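Local structure of glycerol dehydrogenase (Bacillus coagulans, 6CSJ) at residues 207-212 against 231-236; 116-121 against 155-160; 260-265 against 322-327. The protein probably catalyses the NAD-dependent oxidation of glycerol to dihydroxyacetone and, in this doubly substituted form, has acquired D-lactate dehydrogenase activity. The protein carries 2 engineered substitutions. All coordinates share one frame; numbering follows the deposited sequence.

Contact 1. Residues 207-212 against 231-236; sequences YDTQIL and EKIIEA
An antiparallel helix pair, 197-221 and 228-248, brings Thr-209 and Gln-210 against Lys-232, Ile-233 and Ala-236. The local axes approach to 9.5 Å at a signed angle of -147°, and the nearest backbone pairs, Thr-209 with Ala-236 and Gln-210 with Ile-233, confirm the opposed running directions. Thr-209 presents its methyl rather than its hydroxyl: CG2 stands anti to the backbone N, while OG1, beside that N, turns back to Leu-205 O of its own helix. Thr-209 CG2 lies 3.8 Å from Lys-232 O and 3.9 Å from Ala-236 CB. Gln-210 reaches the facing helix through its amide. A bend at chi2 (-57°) folds the chain over, and its end crosses the tip of Ile-233. There Gln-210 OE1 lies 3.4 Å from Ile-233 CD1, and Gln-210 NE2 lies 3.5 Å from Ala-236 CB. Met-169 and Ala-172 of helix 162-173 and Phe-299 of helix 290-303 also touch the glutamine, placing it between several helices. No hydrogen bond joins the two segments, so they meet by van der Waals contact, methyl groups lying against an amide, a backbone carbonyl and one another. Gln-210 OE1 is buried without a partner in the model, which probably carries a desolvation cost; the separate hydrogen bond of NE2 to Asn-237 OD1 is likely to limit rotation of the amide.

Contact 2. Residues 116-121 against 155-160; sequences TIASTN and KVIASA. Engineered in segment 116-121: Asn-121 (natural residue Asp).
Val-156 O, whose residue packs against Thr-116, is gripped twice by Ser-159: OG donates at 2.9 Å to Val-156 O, lying in the carbonyl plane, and the Ser-159 N donates to the same oxygen at 3.1 Å. The side chain of Val-156 faces the other segment, and its CG1, anti to the backbone N, meets Thr-116 CG2 at 4.1 Å as the two branched groups cross. Next along, Thr-116 O receives the CA-H of Ile-157 at a CA-to-O separation of 3.5 Å; the angle of 171° at the hydrogen makes this a nearly straight contact. The two segments follow neighbouring parallel strands, 111-115 and 149-153, of the Rossmann-like sheet. Ile-157 spreads its two branches along the loop: CG1 packs on the Thr-116 carbonyl, whereas CG2 reaches Ala-118 CB at 4.1 Å. An alanine in place of Ile-157 would probably open a gap beside Ala-118 and thin the hydrocarbon cover of the Thr-116 carbonyl, though the CA-H contact would remain. Past the turn, Ala-160 CB meets Ile-117 CG2 at 3.9 Å. Farther along the loop, the engineered Asn-121 donates its backbone N to Asp-171 OD2 and its ND2 to Ser-241 OG, which connects this loop with helices 162-173 and 228-248.

Contact 3. Residues 260-265 against 322-327; sequences LTVLEE and LRKVAE
Val-325 is the principal bump, pushed into a hollow whose walls are Leu-260, Val-262 and Leu-263. Its two methyls divide the task. CG1 stands anti to the backbone N (chi1 172°) and is directed at the start of the turn, where it lies 3.9 Å from Leu-260 N. That same Val-325 CG1 also meets Leu-260 CD2 at 4.1 Å, because the leucine, although its CB leaves away from the helix, swings one branch back to it. The other methyl, Val-325 CG2, enters between two side chains: Leu-263 CG lies 3.7 Å from it and Val-262 CB 4.0 Å. The side chains of Leu-263 and Val-325 cross at about a right angle. The chain makes one tight helical turn after helix 252-259, with Leu-263 N bonded to Leu-260 O (2.9 Å), which places Leu-260, Val-262 and Leu-263 around the valine. Thr-266 OG1 lies within hydrogen-bonding reach of both Leu-260 O and Leu-263 O, its one proton shared between them or serving one at a time.

The contact thus seats the connection between helices 252-259 and 271-285 on helix 319-329, in the all-helical part that follows the nucleotide-binding-type sheet in this dehydrogenase family. A second fit runs in the reverse sense. Val-262 is here the projecting group: its CG1 meets Lys-324 CB at 3.8 Å with the two side chains at about a right angle, and its CG2 faces the Lys-324 carbonyl. Lys-324 lends only the base of its chain, the remainder leading away from the turn. Helix 345-365 also touches the helix residues of this contact, Ile-352 on Val-325, Tyr-349 and Val-353 on Leu-322. At the other end Leu-263 CD1 comes obliquely onto Leu-322 CD2, 4.1 Å away.

In the fold
From the N terminus, contact 2 comes first: it joins the loop after strand 111-115 to the helix after strand 149-153, closing 33 intervening residues that include the antiparallel pair 127-131 and 137-142. Contact 1 follows, closing the short connection between helices 197-221 and 228-248. Contact 3 comes last and spans 56 residues, 32 of them helical, tying the 252-259 to 271-285 connection to helix 319-329. The three loops run in series, neither nested nor crossed. Contacts 1 and 2 nevertheless touch, since Ile-234 CD1 lies 3.7 Å from Ile-157 CG2, linking the helical part to the C-terminal ends of neighbouring inner strands 111-115 and 149-153. Contact 3 stands apart, its nearest atoms about 18 Å from contact 1 and about 15 Å from contact 2.

Contact 1. Residues 207-212 against 231-236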
# COMPACT_ATOMS: atom_id res chain seq x y z
N TYR A 207 12.88 3.72 -3.84
CA TYR A 207 12.89 4.93 -4.67
C TYR A 207 13.72 4.75 -5.95
O TYR A 207 13.24 5.02 -7.05
CB TYR A 207 13.43 6.15 -3.89
CG TYR A 207 13.51 7.41 -4.75
CD1 TYR A 207 12.35 8.09 -5.12
CD2 TYR A 207 14.73 7.86 -5.24
CE1 TYR A 207 12.41 9.21 -5.92
CE2 TYR A 207 14.80 8.99 -6.05
CZ TYR A 207 13.64 9.66 -6.39
OH TYR A 207 13.72 10.76 -7.20
N ASP A 208 14.96 4.31 -5.79
CA ASP A 208 15.86 4.06 -6.92
C ASP A 208 15.27 3.10 -7.96
O ASP A 208 15.44 3.31 -9.16
CB ASP A 208 17.19 3.49 -6.44
CG ASP A 208 18.03 4.49 -5.66
OD1 ASP A 208 17.71 5.69 -5.67
OD2 ASP A 208 19.01 4.07 -5.02
N THR A 209 14.59 2.06 -7.48
CA THR A 209 13.94 1.08 -8.35
C THR A 209 12.79 1.71 -9.15
O THR A 209 12.64 1.42 -10.33
CB THR A 209 13.44 -0.17 -7.57
OG1 THR A 209 14.52 -0.75 -6.83
CG2 THR A 209 12.87 -1.22 -8.50
N GLN A 210 12.01 2.59 -8.53
CA GLN A 210 10.95 3.29 -9.25
C GLN A 210 11.53 4.11 -10.41
O GLN A 210 11.04 4.01 -11.54
CB GLN A 210 10.13 4.21 -8.34
CG GLN A 210 9.40 3.52 -7.19
CD GLN A 210 8.46 2.41 -7.65
OE1 GLN A 210 7.82 2.52 -8.70
NE2 GLN A 210 8.36 1.34 -6.85
N ILE A 211 12.57 4.89 -10.12
CA ILE A 211 13.20 5.77 -11.12
C ILE A 211 13.80 4.96 -12.29
O ILE A 211 13.53 5.26 -13.45
CB ILE A 211 14.28 6.71 -10.48
CG1 ILE A 211 13.67 7.63 -9.41
CG2 ILE A 211 15.01 7.55 -11.54
CD1 ILE A 211 12.46 8.43 -9.83
N LEU A 212 14.55 3.91 -11.96
CA LEU A 212 15.20 3.08 -12.99
C LEU A 212 14.26 2.16 -13.78
O LEU A 212 14.48 1.93 -14.97
CB LEU A 212 16.33 2.24 -12.34
CG LEU A 212 17.52 3.05 -11.77
CD1 LEU A 212 18.45 2.18 -10.92
CD2 LEU A 212 18.32 3.73 -12.90
N GLU A 231 8.70 -7.57 -12.44
CA GLU A 231 9.10 -8.29 -11.22
C GLU A 231 9.74 -7.36 -10.19
O GLU A 231 9.38 -7.41 -9.02
CB GLU A 231 10.05 -9.46 -11.54
CG GLU A 231 9.43 -10.61 -12.35
CD GLU A 231 8.58 -11.60 -11.53
OE1 GLU A 231 8.74 -11.69 -10.29
OE2 GLU A 231 7.76 -12.30 -12.16
N LYS A 232 10.67 -6.51 -10.62
CA LYS A 232 11.35 -5.61 -9.68
C LYS A 232 10.42 -4.55 -9.09
O LYS A 232 10.55 -4.21 -7.91
CB LYS A 232 12.55 -4.93 -10.35
CG LYS A 232 13.75 -5.84 -10.50
CD LYS A 232 14.88 -5.10 -11.17
CE LYS A 232 16.08 -6.00 -11.47
NZ LYS A 232 16.87 -5.38 -12.57
N ILE A 233 9.50 -4.04 -9.91
CA ILE A 233 8.53 -3.05 -9.47
C ILE A 233 7.52 -3.66 -8.49
O ILE A 233 7.17 -3.02 -7.51
CB ILE A 233 7.81 -2.38 -10.67
CG1 ILE A 233 8.73 -1.32 -11.31
CG2 ILE A 233 6.47 -1.75 -10.29
CD1 ILE A 233 9.14 -0.16 -10.42
N ILE A 234 7.08 -4.89 -8.74
CA ILE A 234 6.18 -5.56 -7.81
C ILE A 234 6.85 -5.74 -6.45
O ILE A 234 6.23 -5.48 -5.42
CB ILE A 234 5.64 -6.89 -8.40
CG1 ILE A 234 4.59 -6.54 -9.48
CG2 ILE A 234 5.03 -7.77 -7.32
CD1 ILE A 234 4.07 -7.72 -10.28
N GLU A 235 8.12 -6.15 -6.44
CA GLU A 235 8.89 -6.26 -5.20
C GLU A 235 9.01 -4.88 -4.52
O GLU A 235 8.80 -4.76 -3.31
CB GLU A 235 10.28 -6.87 -5.44
CG GLU A 235 11.04 -7.15 -4.15
CD GLU A 235 12.50 -7.52 -4.32
OE1 GLU A 235 12.92 -8.04 -5.39
OE2 GLU A 235 13.25 -7.29 -3.34
N ALA A 236 9.35 -3.85 -5.30
CA ALA A 236 9.49 -2.49 -4.77
C ALA A 236 8.18 -1.91 -4.20
O ALA A 236 8.17 -1.34 -3.11
CB ALA A 236 10.07 -1.57 -5.83

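Contact 2. Residues 116-121 against 155-160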
# COMPACT_ATOMS: atom_id res chain seq x y z
N THR A 116 -3.86 -9.69 -5.53
CA THR A 116 -4.05 -9.84 -6.96
C THR A 116 -3.70 -8.55 -7.72
O THR A 116 -3.83 -8.50 -8.96
CB THR A 116 -5.51 -10.23 -7.27
OG1 THR A 116 -6.38 -9.26 -6.69
CG2 THR A 116 -5.82 -11.58 -6.70
N ILE A 117 -3.28 -7.52 -6.99
CA ILE A 117 -2.82 -6.24 -7.54
C ILE A 117 -1.64 -5.77 -6.69
O ILE A 117 -1.47 -6.24 -5.56
CB ILE A 117 -3.94 -5.17 -7.53
CG1 ILE A 117 -4.28 -4.74 -6.07
CG2 ILE A 117 -5.16 -5.67 -8.31
CD1 ILE A 117 -5.59 -3.99 -5.89
N ALA A 118 -0.85 -4.86 -7.23
CA ALA A 118 0.32 -4.31 -6.53
C ALA A 118 0.23 -2.78 -6.57
O ALA A 118 1.07 -2.11 -7.16
CB ALA A 118 1.60 -4.82 -7.14
N SER A 119 -0.81 -2.27 -5.90
CA SER A 119 -1.21 -0.86 -5.95
C SER A 119 -0.96 -0.07 -4.65
O SER A 119 -1.12 1.15 -4.64
CB SER A 119 -2.70 -0.78 -6.29
OG SER A 119 -3.46 -1.45 -5.30
N THR A 120 -0.64 -0.75 -3.55
CA THR A 120 -0.30 -0.06 -2.31
C THR A 120 0.77 -0.86 -1.57
O THR A 120 1.05 -2.02 -1.91
CB THR A 120 -1.53 0.15 -1.36
OG1 THR A 120 -1.80 -1.06 -0.60
CG2 THR A 120 -2.83 0.58 -2.11
N ASN A 121 1.34 -0.25 -0.54
CA ASN A 121 2.29 -0.93 0.34
C ASN A 121 1.64 -1.52 1.62
O ASN A 121 2.35 -1.89 2.56
CB ASN A 121 3.48 -0.02 0.66
CG ASN A 121 3.08 1.25 1.41
OD1 ASN A 121 1.97 1.37 1.90
ND2 ASN A 121 4.00 2.20 1.48
N LYS A 155 1.96 -13.32 -12.46
CA LYS A 155 1.12 -13.60 -13.62
C LYS A 155 -0.30 -13.11 -13.39
O LYS A 155 -0.87 -12.44 -14.24
CB LYS A 155 1.11 -15.10 -13.93
CG LYS A 155 0.47 -15.47 -15.26
CD LYS A 155 0.07 -16.95 -15.30
CE LYS A 155 -0.30 -17.37 -16.71
NZ LYS A 155 -0.18 -18.84 -16.88
N VAL A 156 -0.87 -13.43 -12.23
CA VAL A 156 -2.20 -12.93 -11.87
C VAL A 156 -2.18 -11.40 -11.77
O VAL A 156 -3.07 -10.75 -12.31
CB VAL A 156 -2.72 -13.56 -10.57
CG1 VAL A 156 -4.00 -12.87 -10.09
CG2 VAL A 156 -2.95 -15.06 -10.77
N ILE A 157 -1.16 -10.84 -11.12
CA ILE A 157 -1.05 -9.39 -10.92
C ILE A 157 -0.96 -8.61 -12.23
O ILE A 157 -1.58 -7.54 -12.37
CB ILE A 157 0.14 -9.02 -9.99
CG1 ILE A 157 -0.14 -9.50 -8.56
CG2 ILE A 157 0.43 -7.51 -9.99
CD1 ILE A 157 1.10 -9.71 -7.74
N ALA A 158 -0.22 -9.15 -13.20
CA ALA A 158 -0.09 -8.50 -14.50
C ALA A 158 -1.41 -8.43 -15.28
O ALA A 158 -1.55 -7.57 -16.15
CB ALA A 158 0.99 -9.20 -15.33
N SER A 159 -2.38 -9.30 -14.99
CA SER A 159 -3.71 -9.23 -15.63
C SER A 159 -4.57 -8.02 -15.17
O SER A 159 -5.55 -7.68 -15.84
CB SER A 159 -4.50 -10.53 -15.45
OG SER A 159 -5.23 -10.53 -14.23
N ALA A 160 -4.21 -7.39 -14.05
CA ALA A 160 -4.88 -6.16 -13.59
C ALA A 160 -4.59 -4.97 -14.52
O ALA A 160 -3.58 -4.96 -15.20
CB ALA A 160 -4.45 -5.82 -12.17

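Contact 3. Residues 260-265 against 322-327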
# COMPACT_ATOMS: atom_id res chain seq x y z
N LEU A 260 -6.52 15.31 1.75
CA LEU A 260 -7.18 15.46 0.45
C LEU A 260 -8.59 14.85 0.37
O LEU A 260 -9.34 15.17 -0.56
CB LEU A 260 -6.29 14.90 -0.68
CG LEU A 260 -5.08 15.84 -1.03
CD1 LEU A 260 -4.03 15.11 -1.82
CD2 LEU A 260 -5.52 17.04 -1.84
N THR A 261 -8.96 14.01 1.35
CA THR A 261 -10.33 13.45 1.44
C THR A 261 -11.41 14.55 1.48
O THR A 261 -12.52 14.34 1.02
CB THR A 261 -10.50 12.51 2.65
OG1 THR A 261 -11.69 11.76 2.47
CG2 THR A 261 -10.61 13.31 3.93
N VAL A 262 -11.06 15.70 2.04
CA VAL A 262 -11.89 16.91 2.04
C VAL A 262 -12.34 17.32 0.63
O VAL A 262 -13.45 17.79 0.45
CB VAL A 262 -11.13 18.10 2.69
CG1 VAL A 262 -11.85 19.44 2.46
CG2 VAL A 262 -10.91 17.87 4.18
N LEU A 263 -11.46 17.18 -0.35
CA LEU A 263 -11.80 17.45 -1.75
C LEU A 263 -12.50 16.23 -2.39
O LEU A 263 -11.86 15.23 -2.72
CB LEU A 263 -10.54 17.83 -2.54
CG LEU A 263 -9.78 19.05 -2.03
CD1 LEU A 263 -8.51 19.27 -2.81
CD2 LEU A 263 -10.66 20.31 -2.13
N GLU A 264 -13.82 16.35 -2.54
CA GLU A 264 -14.68 15.28 -3.05
C GLU A 264 -14.29 14.79 -4.45
O GLU A 264 -14.34 13.59 -4.73
CB GLU A 264 -16.16 15.74 -3.04
CG GLU A 264 -16.44 17.08 -3.72
CD GLU A 264 -17.53 17.90 -3.04
OE1 GLU A 264 -17.57 18.03 -1.79
OE2 GLU A 264 -18.34 18.44 -3.79
N GLU A 265 -13.89 15.72 -5.32
CA GLU A 265 -13.37 15.38 -6.66
C GLU A 265 -12.19 14.38 -6.67
O GLU A 265 -11.96 13.73 -7.69
CB GLU A 265 -12.93 16.63 -7.45
CG GLU A 265 -13.82 17.85 -7.41
CD GLU A 265 -13.30 18.95 -6.49
OE1 GLU A 265 -13.33 18.80 -5.24
OE2 GLU A 265 -12.89 19.99 -7.02
N LEU A 322 -9.00 24.22 0.38
CA LEU A 322 -7.58 23.89 0.54
C LEU A 322 -7.05 24.15 1.95
O LEU A 322 -6.19 23.42 2.41
CB LEU A 322 -6.74 24.59 -0.54
CG LEU A 322 -6.93 24.00 -1.94
CD1 LEU A 322 -6.35 24.90 -3.00
CD2 LEU A 322 -6.30 22.62 -2.03
N ARG A 323 -7.60 25.15 2.64
CA ARG A 323 -7.31 25.36 4.08
C ARG A 323 -7.75 24.14 4.90
O ARG A 323 -7.03 23.71 5.80
CB ARG A 323 -8.03 26.59 4.64
CG ARG A 323 -7.58 27.93 4.08
CD ARG A 323 -6.48 28.57 4.88
NE ARG A 323 -5.85 29.65 4.11
CZ ARG A 323 -4.61 30.11 4.27
NH1 ARG A 323 -3.79 29.60 5.20
NH2 ARG A 323 -4.18 31.09 3.48
N LYS A 324 -8.94 23.62 4.59
CA LYS A 324 -9.46 22.44 5.30
C LYS A 324 -8.56 21.22 5.06
O LYS A 324 -8.29 20.45 5.99
CB LYS A 324 -10.90 22.13 4.91
CG LYS A 324 -11.95 23.12 5.39
CD LYS A 324 -13.29 22.84 4.69
CE LYS A 324 -14.25 24.04 4.68
NZ LYS A 324 -14.77 24.28 6.04
N VAL A 325 -8.10 21.06 3.81
CA VAL A 325 -7.12 20.01 3.47
C VAL A 325 -5.87 20.13 4.37
O VAL A 325 -5.43 19.13 4.95
CB VAL A 325 -6.70 20.06 1.98
CG1 VAL A 325 -5.54 19.11 1.70
CG2 VAL A 325 -7.87 19.73 1.06
N ALA A 326 -5.34 21.34 4.48
CA ALA A 326 -4.17 21.60 5.30
C ALA A 326 -4.42 21.36 6.79
O ALA A 326 -3.57 20.79 7.48
CB ALA A 326 -3.68 23.03 5.08
N GLU A 327 -5.58 21.81 7.27
CA GLU A 327 -5.98 21.60 8.68
C GLU A 327 -6.11 20.12 9.00
O GLU A 327 -5.55 19.67 10.01
CB GLU A 327 -7.27 22.37 9.03
CG GLU A 327 -7.02 23.73 9.70
CD GLU A 327 -7.84 24.87 9.11
OE1 GLU A 327 -9.06 24.68 8.87
OE2 GLU A 327 -7.25 25.95 8.88